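Local coordinates for protein pyridine nucleotide-disulphide oxidoreductase dimerisation region (Escherichia coli BL21, PDB 6KYY) that is an FAD-containing flavoprotein disulfide reductase, induced by hypochlorous acid, that binds copper(II) and is probably involved in resistance to reactive chlorine species, at residues Lys10-Ile15 with Ala32-Ala37; Pro202-Asp207 with Gly349-Gln354; Gly359-Val364 with Val389-Gln394. All coordinates share one frame; numbering follows the deposited sequence.

Interaction 1 (Lys10-Ile15 with Ala32-Ala37); sequences KYQAVI and AGWRVA
The phenol ring of Tyr11 is sandwiched between Ala37 and Arg35, and this is the tight part of the contact. Ala37 CB sits over the centre of one face, 3.3 Å from the ring centroid and 3° off the ring normal, a CH-pi contact; alanine suits the place because its single methyl can sit directly over the ring. Over the opposite face the guanidinium of Arg35 lies nearly flat, its centre 3.9 Å from that of the ring and the planes 22° apart, with NH2 displaced toward the rim. Arg35 CG is anti to the backbone N (chi1 -168°), and the chain bends farther out to lay the group down on the ring. Tyr11 OH is held by Asp100, which also forms a long, weak ion pair with Arg35.

Beyond this sandwich the strands run parallel: Ala37 N donates to Ala13 O, and Ile15 N to Ala37 O at 2.8 Å. Ile15 CD1 meets Val36 CG1 at 3.7 Å; helix 20-31 packs on this side, Leu29 against Ala13 and Val36, Ala26 against Ile15. These are the two parallel strands that helix 20-31 connects in a beta-alpha-beta crossover of the Rossmann-type FAD domain.

The other end is looser and more open to solvent. Gly33, with positive phi, closes a Schellman motif, and Trp34 turns its ring edge, at CE3, to Ala13 CB at 4.0 Å. Even here one firm bond holds: Gln12 OE1 accepts from Arg35 N at 2.6 Å, at the corner in the chain. The stacked cation and shared aspartate suggest that electrostatics, as well as apolar contact, contributes to holding the starts of these strands together.

Interaction 2 (Pro202-Asp207 with Gly349-Gln354); sequences PREDRD and GMTEEQ
Asp205 and Thr351 slide past each other in opposite directions, and the carboxylate of Asp205 reaches the first amides of helix 352-358. Each oxygen takes one N-H through its syn lone pair: OD2 accepts from Glu352 N at 2.7 Å, and OD1 from Glu353 N at 2.9 Å, the latter more bent, with 143° at the hydrogen. An aspartate suits the place because its two oxygens can span two successive amides, and its negative charge would be expected to interact favourably with the positive end of the helix dipole. The side chains of Glu352 and Asp205 cross at about a right angle, with carboxylate planes 70° apart. Glu352 CB rests 3.2 Å from Asp205 OD2, while its extended chain carries the acid group onward.

Thr351 is the N-cap of this helix, its OG1 accepting a weak bond from Gln354 N, so the cap residue and an aspartate from a distant part of the chain share the amides of the first turn, which have no earlier helical carbonyl to bond to. Asp205 itself precedes helix 206-218, and the contact thus brings the starts of two helices together, one in the nucleotide-disulphide oxidoreductase region and one in the dimerisation domain. Thr351 CG2 lies 3.8 Å from Arg203 O.

Farther out, Asp207 and Glu352 cross obliquely with their carboxylate planes 25° apart, and Asp207 OD1 comes to 3.4 Å from Glu352 OE1. Two acceptors of like charge would be expected to repel, but Lys386 forms salt bridges with both of these oxygens and a long, weak ion pair with Asp205 OD2. Glu352 OE2 has Arg356 as a partner, while the carboxylate of Glu204 is engaged by Arg347, Tyr337 and Tyr175.

Interaction 3 (Gly359-Val364 with Val389-Gln394); sequences GADIQV and VDNKTQ
Asp361 and Asn391 meet through different first torsions: in Asp361 CG is anti to the backbone N (chi1 -166°), whereas in Asn391 CG is anti to the carbonyl carbon (chi1 -84°). The two side chains are set at a slant, carboxylate and amide planes 62° apart, and Asn391 ND2 reaches Asp361 OD1 in a weak bond of 3.4 Å. The other branch of the same amide serves a second residue. Gln363, extended along its whole length, crosses Asn391 at about a right angle and gives a weak hydrogen bond from NE2 to Asn391 OD1. Asparagine suits this place because its amide offers a donor to the acid and an acceptor to the glutamine; the OE1 of Gln363 is held in turn by the backbone N of Lys448 at the chain terminus.

Alongside these side chains runs the backbone pairing of strands 362-368 and 384-390, at one edge of the antiparallel sheet of the dimerisation domain. Gln363 and Val389 form a hydrogen-bonded pair, Gln363 N to Val389 O at 2.7 Å and Val389 N to Gln363 O at 2.8 Å, and Ile362 with Asp390 is the adjoining non-hydrogen-bonded pair. Past the last bridge, Asn391 N still donates to Asp361 O at 2.7 Å, nearly straight.

On the face of Ile362 and Asp390, the isoleucine packs on Ala355 and Arg356 of helix 352-358 and on Leu397; a branched apolar side chain suits this sheet-to-helix interface. Asp390 turns its carboxylate back on its own chain: OD1 receives Thr393 OG1 at 2.8 Å, met from above the carboxylate plane, and OD2 takes a weak bond from Lys392 N, tying down the turn that follows the strand.

Overall arrangement
Along the chain the three contacts follow in series. Interaction 1 lies in the FAD-binding Rossmann-type unit, where the side chain of Ile15 comes within about 8 Å of the bound FAD; its centre is 45 Å from that of interaction 2 and 51 Å from that of interaction 3. Interaction 2 joins the nucleotide-disulphide oxidoreductase region to the dimerisation domain, the side chain of Arg203 about 13 Å from FAD; interaction 3 lies wholly within that domain, and both are away from the annotated sites. These last two are neighbours, with centres 16 Å apart: helix 352-358 leads into strand 362-368, and Glu352 CG packs on Val364 CG2 at 3.8 Å.

Interaction 1 (Lys10-Ile15 with Ala32-Ala37)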
loop_
_atom_site.group_PDB
_atom_site.type_symbol
_atom_site.label_atom_id
_atom_site.label_comp_id
_atom_site.label_asym_id
_atom_site.label_seq_id
_atom_site.Cartn_x
_atom_site.Cartn_y
_atom_site.Cartn_z
ATOM N N LYS B 10 7.749 -26.391 -37.576
ATOM C CA LYS B 10 6.733 -26.632 -36.563
ATOM C C LYS B 10 7.266 -26.211 -35.201
ATOM O O LYS B 10 8.349 -26.640 -34.787
ATOM C CB LYS B 10 6.314 -28.102 -36.537
ATOM C CG LYS B 10 5.005 -28.348 -35.791
ATOM C CD LYS B 10 4.574 -29.808 -35.851
ATOM C CE LYS B 10 5.591 -30.713 -35.181
ATOM N NZ LYS B 10 5.078 -32.102 -35.025
ATOM N N TYR B 11 6.505 -25.374 -34.507
ATOM C CA TYR B 11 6.889 -24.910 -33.183
ATOM C C TYR B 11 6.401 -25.890 -32.126
ATOM O O TYR B 11 5.276 -26.391 -32.198
ATOM C CB TYR B 11 6.321 -23.518 -32.909
ATOM C CG TYR B 11 6.889 -22.438 -33.802
ATOM C CD1 TYR B 11 8.069 -21.786 -33.471
ATOM C CD2 TYR B 11 6.247 -22.075 -34.980
ATOM C CE1 TYR B 11 8.592 -20.799 -34.284
ATOM C CE2 TYR B 11 6.763 -21.090 -35.800
ATOM C CZ TYR B 11 7.935 -20.456 -35.448
ATOM O OH TYR B 11 8.455 -19.474 -36.261
ATOM N N GLN B 12 7.264 -26.169 -31.145
ATOM C CA GLN B 12 6.855 -27.011 -30.027
ATOM C C GLN B 12 5.712 -26.378 -29.247
ATOM O O GLN B 12 4.902 -27.088 -28.641
ATOM C CB GLN B 12 8.045 -27.281 -29.106
ATOM C CG GLN B 12 9.159 -28.091 -29.750
ATOM C CD GLN B 12 10.481 -27.946 -29.024
ATOM O OE1 GLN B 12 11.094 -26.879 -29.032
ATOM N NE2 GLN B 12 10.929 -29.024 -28.389
ATOM N N ALA B 13 5.626 -25.049 -29.259
ATOM C CA ALA B 13 4.551 -24.322 -28.602
ATOM C C ALA B 13 4.193 -23.107 -29.441
ATOM O O ALA B 13 5.080 -22.371 -29.880
ATOM C CB ALA B 13 4.953 -23.891 -27.187
ATOM N N VAL B 14 2.898 -22.909 -29.671
ATOM C CA VAL B 14 2.386 -21.732 -30.366
ATOM C C VAL B 14 1.365 -21.066 -29.457
ATOM O O VAL B 14 0.369 -21.691 -29.071
ATOM C CB VAL B 14 1.760 -22.085 -31.724
ATOM C CG1 VAL B 14 1.304 -20.822 -32.438
ATOM C CG2 VAL B 14 2.749 -22.852 -32.582
ATOM N N ILE B 15 1.612 -19.806 -29.112
ATOM C CA ILE B 15 0.725 -19.026 -28.259
ATOM C C ILE B 15 -0.005 -18.012 -29.128
ATOM O O ILE B 15 0.593 -17.401 -30.021
ATOM C CB ILE B 15 1.505 -18.336 -27.122
ATOM C CG1 ILE B 15 2.136 -19.385 -26.205
ATOM C CG2 ILE B 15 0.594 -17.421 -26.322
ATOM C CD1 ILE B 15 3.531 -19.037 -25.746
ATOM N N ALA B 32 13.524 -22.708 -21.368
ATOM C CA ALA B 32 13.680 -24.141 -21.162
ATOM C C ALA B 32 14.111 -24.881 -22.421
ATOM O O ALA B 32 14.218 -26.112 -22.392
ATOM C CB ALA B 32 12.375 -24.745 -20.633
ATOM N N GLY B 33 14.356 -24.168 -23.522
ATOM C CA GLY B 33 14.831 -24.766 -24.751
ATOM C C GLY B 33 13.788 -24.925 -25.838
ATOM O O GLY B 33 14.150 -25.254 -26.974
ATOM N N TRP B 34 12.514 -24.693 -25.530
ATOM C CA TRP B 34 11.450 -24.907 -26.501
ATOM C C TRP B 34 11.496 -23.857 -27.606
ATOM O O TRP B 34 11.844 -22.696 -27.379
ATOM C CB TRP B 34 10.081 -24.860 -25.820
ATOM C CG TRP B 34 9.818 -25.959 -24.829
ATOM C CD1 TRP B 34 10.721 -26.551 -23.993
ATOM C CD2 TRP B 34 8.556 -26.584 -24.561
ATOM N NE1 TRP B 34 10.100 -27.510 -23.229
ATOM C CE2 TRP B 34 8.771 -27.549 -23.558
ATOM C CE3 TRP B 34 7.267 -26.423 -25.077
ATOM C CZ2 TRP B 34 7.744 -28.351 -23.060
ATOM C CZ3 TRP B 34 6.249 -27.218 -24.583
ATOM C CH2 TRP B 34 6.494 -28.171 -23.584
ATOM N N ARG B 35 11.134 -24.280 -28.817
ATOM C CA ARG B 35 10.952 -23.368 -29.942
ATOM C C ARG B 35 9.531 -22.822 -29.874
ATOM O O ARG B 35 8.566 -23.551 -30.126
ATOM C CB ARG B 35 11.214 -24.075 -31.269
ATOM C CG ARG B 35 11.317 -23.136 -32.462
ATOM C CD ARG B 35 11.918 -23.828 -33.677
ATOM N NE ARG B 35 11.069 -23.681 -34.856
ATOM C CZ ARG B 35 11.039 -22.597 -35.623
ATOM N NH1 ARG B 35 11.814 -21.558 -35.339
ATOM N NH2 ARG B 35 10.231 -22.548 -36.674
ATOM N N VAL B 36 9.400 -21.543 -29.531
ATOM C CA VAL B 36 8.112 -20.936 -29.220
ATOM C C VAL B 36 7.785 -19.875 -30.261
ATOM O O VAL B 36 8.678 -19.178 -30.757
ATOM C CB VAL B 36 8.105 -20.323 -27.804
ATOM C CG1 VAL B 36 6.681 -20.084 -27.332
ATOM C CG2 VAL B 36 8.852 -21.224 -26.834
ATOM N N ALA B 37 6.500 -19.758 -30.587
ATOM C CA ALA B 37 5.991 -18.711 -31.461
ATOM C C ALA B 37 4.752 -18.106 -30.823
ATOM O O ALA B 37 3.830 -18.833 -30.441
ATOM C CB ALA B 37 5.658 -19.255 -32.853
#

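Interaction 2 (Pro202-Asp207 with Gly349-Gln354)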
loop_
_atom_site.group_PDB
_atom_site.type_symbol
_atom_site.label_atom_id
_atom_site.label_comp_id
_atom_site.label_asym_id
_atom_site.label_seq_id
_atom_site.Cartn_x
_atom_site.Cartn_y
_atom_site.Cartn_z
ATOM N N PRO B 202 -24.829 -4.478 -7.172
ATOM C CA PRO B 202 -25.659 -5.468 -6.465
ATOM C C PRO B 202 -24.884 -6.648 -5.901
ATOM O O PRO B 202 -25.440 -7.386 -5.078
ATOM C CB PRO B 202 -26.651 -5.924 -7.541
ATOM C CG PRO B 202 -25.929 -5.711 -8.826
ATOM C CD PRO B 202 -25.038 -4.515 -8.630
ATOM N N ARG B 203 -23.633 -6.856 -6.311
ATOM C CA ARG B 203 -22.828 -7.948 -5.778
ATOM C C ARG B 203 -22.109 -7.583 -4.487
ATOM O O ARG B 203 -21.482 -8.457 -3.876
ATOM C CB ARG B 203 -21.802 -8.409 -6.819
ATOM C CG ARG B 203 -22.339 -9.428 -7.811
ATOM C CD ARG B 203 -21.239 -9.935 -8.729
ATOM N NE ARG B 203 -20.700 -8.873 -9.575
ATOM C CZ ARG B 203 -20.639 -8.933 -10.901
ATOM N NH1 ARG B 203 -20.132 -7.920 -11.590
ATOM N NH2 ARG B 203 -21.083 -10.008 -11.540
ATOM N N GLU B 204 -22.182 -6.327 -4.056
ATOM C CA GLU B 204 -21.560 -5.881 -2.822
ATOM C C GLU B 204 -22.622 -5.692 -1.744
ATOM O O GLU B 204 -23.823 -5.850 -1.976
ATOM C CB GLU B 204 -20.778 -4.587 -3.054
ATOM C CG GLU B 204 -19.851 -4.621 -4.259
ATOM C CD GLU B 204 -18.598 -5.435 -4.009
ATOM O OE1 GLU B 204 -18.317 -5.752 -2.835
ATOM O OE2 GLU B 204 -17.890 -5.756 -4.988
ATOM N N ASP B 205 -22.168 -5.348 -0.542
ATOM C CA ASP B 205 -23.088 -5.053 0.544
ATOM C C ASP B 205 -23.732 -3.689 0.336
ATOM O O ASP B 205 -23.178 -2.810 -0.329
ATOM C CB ASP B 205 -22.360 -5.085 1.886
ATOM C CG ASP B 205 -22.287 -6.476 2.476
ATOM O OD1 ASP B 205 -23.280 -7.224 2.360
ATOM O OD2 ASP B 205 -21.235 -6.819 3.054
ATOM N N ARG B 206 -24.921 -3.516 0.914
ATOM C CA ARG B 206 -25.604 -2.233 0.796
ATOM C C ARG B 206 -24.882 -1.138 1.568
ATOM O O ARG B 206 -24.885 0.021 1.140
ATOM C CB ARG B 206 -27.052 -2.360 1.275
ATOM C CG ARG B 206 -27.959 -3.147 0.335
ATOM C CD ARG B 206 -27.919 -2.594 -1.083
ATOM N NE ARG B 206 -26.958 -3.306 -1.921
ATOM C CZ ARG B 206 -26.484 -2.847 -3.075
ATOM N NH1 ARG B 206 -26.885 -1.672 -3.539
ATOM N NH2 ARG B 206 -25.610 -3.565 -3.765
ATOM N N ASP B 207 -24.247 -1.482 2.692
ATOM C CA ASP B 207 -23.577 -0.464 3.497
ATOM C C ASP B 207 -22.366 0.112 2.773
ATOM O O ASP B 207 -22.092 1.314 2.875
ATOM C CB ASP B 207 -23.170 -1.042 4.855
ATOM C CG ASP B 207 -22.575 -2.430 4.745
ATOM O OD1 ASP B 207 -23.271 -3.404 5.100
ATOM O OD2 ASP B 207 -21.412 -2.546 4.309
ATOM N N GLY B 349 -13.193 -12.760 0.165
ATOM C CA GLY B 349 -14.181 -13.501 0.920
ATOM C C GLY B 349 -15.597 -13.034 0.611
ATOM O O GLY B 349 -15.850 -12.271 -0.322
ATOM N N MET B 350 -16.529 -13.508 1.430
ATOM C CA MET B 350 -17.939 -13.234 1.201
ATOM C C MET B 350 -18.357 -11.914 1.837
ATOM O O MET B 350 -17.745 -11.437 2.797
ATOM C CB MET B 350 -18.818 -14.364 1.743
ATOM C CG MET B 350 -18.317 -15.029 3.011
ATOM S SD MET B 350 -19.377 -16.417 3.466
ATOM C CE MET B 350 -18.196 -17.524 4.228
ATOM N N THR B 351 -19.412 -11.326 1.279
ATOM C CA THR B 351 -20.005 -10.123 1.831
ATOM C C THR B 351 -20.776 -10.451 3.108
ATOM O O THR B 351 -20.959 -11.615 3.477
ATOM C CB THR B 351 -20.941 -9.471 0.814
ATOM O OG1 THR B 351 -21.926 -10.425 0.396
ATOM C CG2 THR B 351 -20.166 -8.999 -0.400
ATOM N N GLU B 352 -21.234 -9.400 3.791
ATOM C CA GLU B 352 -22.107 -9.612 4.938
ATOM C C GLU B 352 -23.429 -10.234 4.513
ATOM O O GLU B 352 -24.002 -11.039 5.254
ATOM C CB GLU B 352 -22.350 -8.296 5.679
ATOM C CG GLU B 352 -23.102 -8.458 6.991
ATOM C CD GLU B 352 -23.578 -7.137 7.560
ATOM O OE1 GLU B 352 -23.068 -6.082 7.126
ATOM O OE2 GLU B 352 -24.464 -7.154 8.441
ATOM N N GLU B 353 -23.918 -9.884 3.319
ATOM C CA GLU B 353 -25.157 -10.466 2.815
ATOM C C GLU B 353 -25.070 -11.987 2.767
ATOM O O GLU B 353 -25.963 -12.686 3.258
ATOM C CB GLU B 353 -25.472 -9.902 1.428
ATOM C CG GLU B 353 -26.150 -8.541 1.444
ATOM C CD GLU B 353 -27.658 -8.642 1.544
ATOM O OE1 GLU B 353 -28.205 -9.728 1.258
ATOM O OE2 GLU B 353 -28.298 -7.633 1.908
ATOM N N GLN B 354 -23.992 -12.517 2.183
ATOM C CA GLN B 354 -23.839 -13.966 2.097
ATOM C C GLN B 354 -23.570 -14.579 3.467
ATOM O O GLN B 354 -24.055 -15.676 3.766
ATOM C CB GLN B 354 -22.716 -14.324 1.125
ATOM C CG GLN B 354 -22.701 -13.502 -0.150
ATOM C CD GLN B 354 -21.393 -13.636 -0.907
ATOM O OE1 GLN B 354 -20.745 -14.682 -0.867
ATOM N NE2 GLN B 354 -20.998 -12.575 -1.602
#

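Interaction 3 (Gly359-Val364 with Val389-Gln394)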
loop_
_atom_site.group_PDB
_atom_site.type_symbol
_atom_site.label_atom_id
_atom_site.label_comp_id
_atom_site.label_asym_id
_atom_site.label_seq_id
_atom_site.Cartn_x
_atom_site.Cartn_y
_atom_site.Cartn_z
ATOM N N GLY B 359 -26.167 -18.793 7.889
ATOM C CA GLY B 359 -26.604 -19.350 9.149
ATOM C C GLY B 359 -25.506 -19.544 10.170
ATOM O O GLY B 359 -25.792 -20.007 11.283
ATOM N N ALA B 360 -24.264 -19.210 9.832
ATOM C CA ALA B 360 -23.168 -19.336 10.774
ATOM C C ALA B 360 -23.301 -18.298 11.887
ATOM O O ALA B 360 -24.071 -17.337 11.796
ATOM C CB ALA B 360 -21.827 -19.181 10.059
ATOM N N ASP B 361 -22.537 -18.507 12.955
ATOM C CA ASP B 361 -22.486 -17.569 14.075
ATOM C C ASP B 361 -21.408 -16.540 13.758
ATOM O O ASP B 361 -20.222 -16.767 14.007
ATOM C CB ASP B 361 -22.204 -18.301 15.381
ATOM C CG ASP B 361 -22.475 -17.441 16.598
ATOM O OD1 ASP B 361 -21.758 -17.598 17.608
ATOM O OD2 ASP B 361 -23.405 -16.609 16.544
ATOM N N ILE B 362 -21.819 -15.404 13.203
ATOM C CA ILE B 362 -20.885 -14.418 12.682
ATOM C C ILE B 362 -20.914 -13.164 13.546
ATOM O O ILE B 362 -21.867 -12.893 14.283
ATOM C CB ILE B 362 -21.177 -14.065 11.210
ATOM C CG1 ILE B 362 -22.565 -13.438 11.075
ATOM C CG2 ILE B 362 -21.051 -15.298 10.332
ATOM C CD1 ILE B 362 -22.845 -12.871 9.705
ATOM N N GLN B 363 -19.835 -12.393 13.442
ATOM C CA GLN B 363 -19.703 -11.096 14.092
ATOM C C GLN B 363 -19.128 -10.129 13.070
ATOM O O GLN B 363 -18.060 -10.385 12.506
ATOM C CB GLN B 363 -18.800 -11.186 15.325
ATOM C CG GLN B 363 -18.800 -9.943 16.195
ATOM C CD GLN B 363 -18.041 -10.148 17.490
ATOM O OE1 GLN B 363 -17.852 -9.211 18.265
ATOM N NE2 GLN B 363 -17.601 -11.379 17.731
ATOM N N VAL B 364 -19.836 -9.032 12.822
ATOM C CA VAL B 364 -19.456 -8.061 11.800
ATOM C C VAL B 364 -18.950 -6.813 12.508
ATOM O O VAL B 364 -19.715 -6.119 13.188
ATOM C CB VAL B 364 -20.623 -7.732 10.862
ATOM C CG1 VAL B 364 -20.175 -6.762 9.781
ATOM C CG2 VAL B 364 -21.180 -9.007 10.244
ATOM N N VAL B 389 -16.285 -12.056 11.103
ATOM C CA VAL B 389 -15.615 -13.069 11.908
ATOM C C VAL B 389 -16.605 -14.190 12.184
ATOM O O VAL B 389 -17.764 -13.931 12.529
ATOM C CB VAL B 389 -15.075 -12.477 13.221
ATOM C CG1 VAL B 389 -14.411 -13.559 14.061
ATOM C CG2 VAL B 389 -14.107 -11.340 12.928
ATOM N N ASP B 390 -16.156 -15.431 12.018
ATOM C CA ASP B 390 -16.954 -16.601 12.364
ATOM C C ASP B 390 -16.617 -17.009 13.794
ATOM O O ASP B 390 -15.450 -17.263 14.113
ATOM C CB ASP B 390 -16.691 -17.745 11.384
ATOM C CG ASP B 390 -17.287 -19.064 11.841
ATOM O OD1 ASP B 390 -16.738 -20.120 11.465
ATOM O OD2 ASP B 390 -18.306 -19.052 12.565
ATOM N N ASN B 391 -17.638 -17.083 14.650
ATOM C CA ASN B 391 -17.408 -17.229 16.084
ATOM C C ASN B 391 -17.017 -18.647 16.481
ATOM O O ASN B 391 -16.278 -18.826 17.456
ATOM C CB ASN B 391 -18.651 -16.795 16.859
ATOM C CG ASN B 391 -18.700 -15.298 17.090
ATOM O OD1 ASN B 391 -17.665 -14.645 17.231
ATOM N ND2 ASN B 391 -19.907 -14.745 17.131
ATOM N N LYS B 392 -17.499 -19.662 15.760
ATOM C CA LYS B 392 -17.172 -21.035 16.127
ATOM C C LYS B 392 -15.706 -21.358 15.862
ATOM O O LYS B 392 -15.091 -22.113 16.625
ATOM C CB LYS B 392 -18.081 -22.012 15.376
ATOM C CG LYS B 392 -17.580 -23.450 15.348
ATOM C CD LYS B 392 -18.688 -24.424 14.974
ATOM C CE LYS B 392 -19.509 -24.825 16.188
ATOM N NZ LYS B 392 -20.611 -25.760 15.828
ATOM N N THR B 393 -15.124 -20.784 14.808
ATOM C CA THR B 393 -13.765 -21.112 14.398
ATOM C C THR B 393 -12.764 -19.983 14.606
ATOM O O THR B 393 -11.559 -20.222 14.463
ATOM C CB THR B 393 -13.743 -21.519 12.917
ATOM O OG1 THR B 393 -14.018 -20.374 12.101
ATOM C CG2 THR B 393 -14.785 -22.593 12.642
ATOM N N GLN B 394 -13.223 -18.773 14.930
ATOM C CA GLN B 394 -12.411 -17.563 15.050
ATOM C C GLN B 394 -11.799 -17.129 13.723
ATOM O O GLN B 394 -10.972 -16.210 13.703
ATOM C CB GLN B 394 -11.297 -17.713 16.097
ATOM C CG GLN B 394 -11.791 -17.770 17.534
ATOM C CD GLN B 394 -11.281 -16.614 18.376
ATOM O OE1 GLN B 394 -10.074 -16.413 18.512
ATOM N NE2 GLN B 394 -12.203 -15.848 18.948
#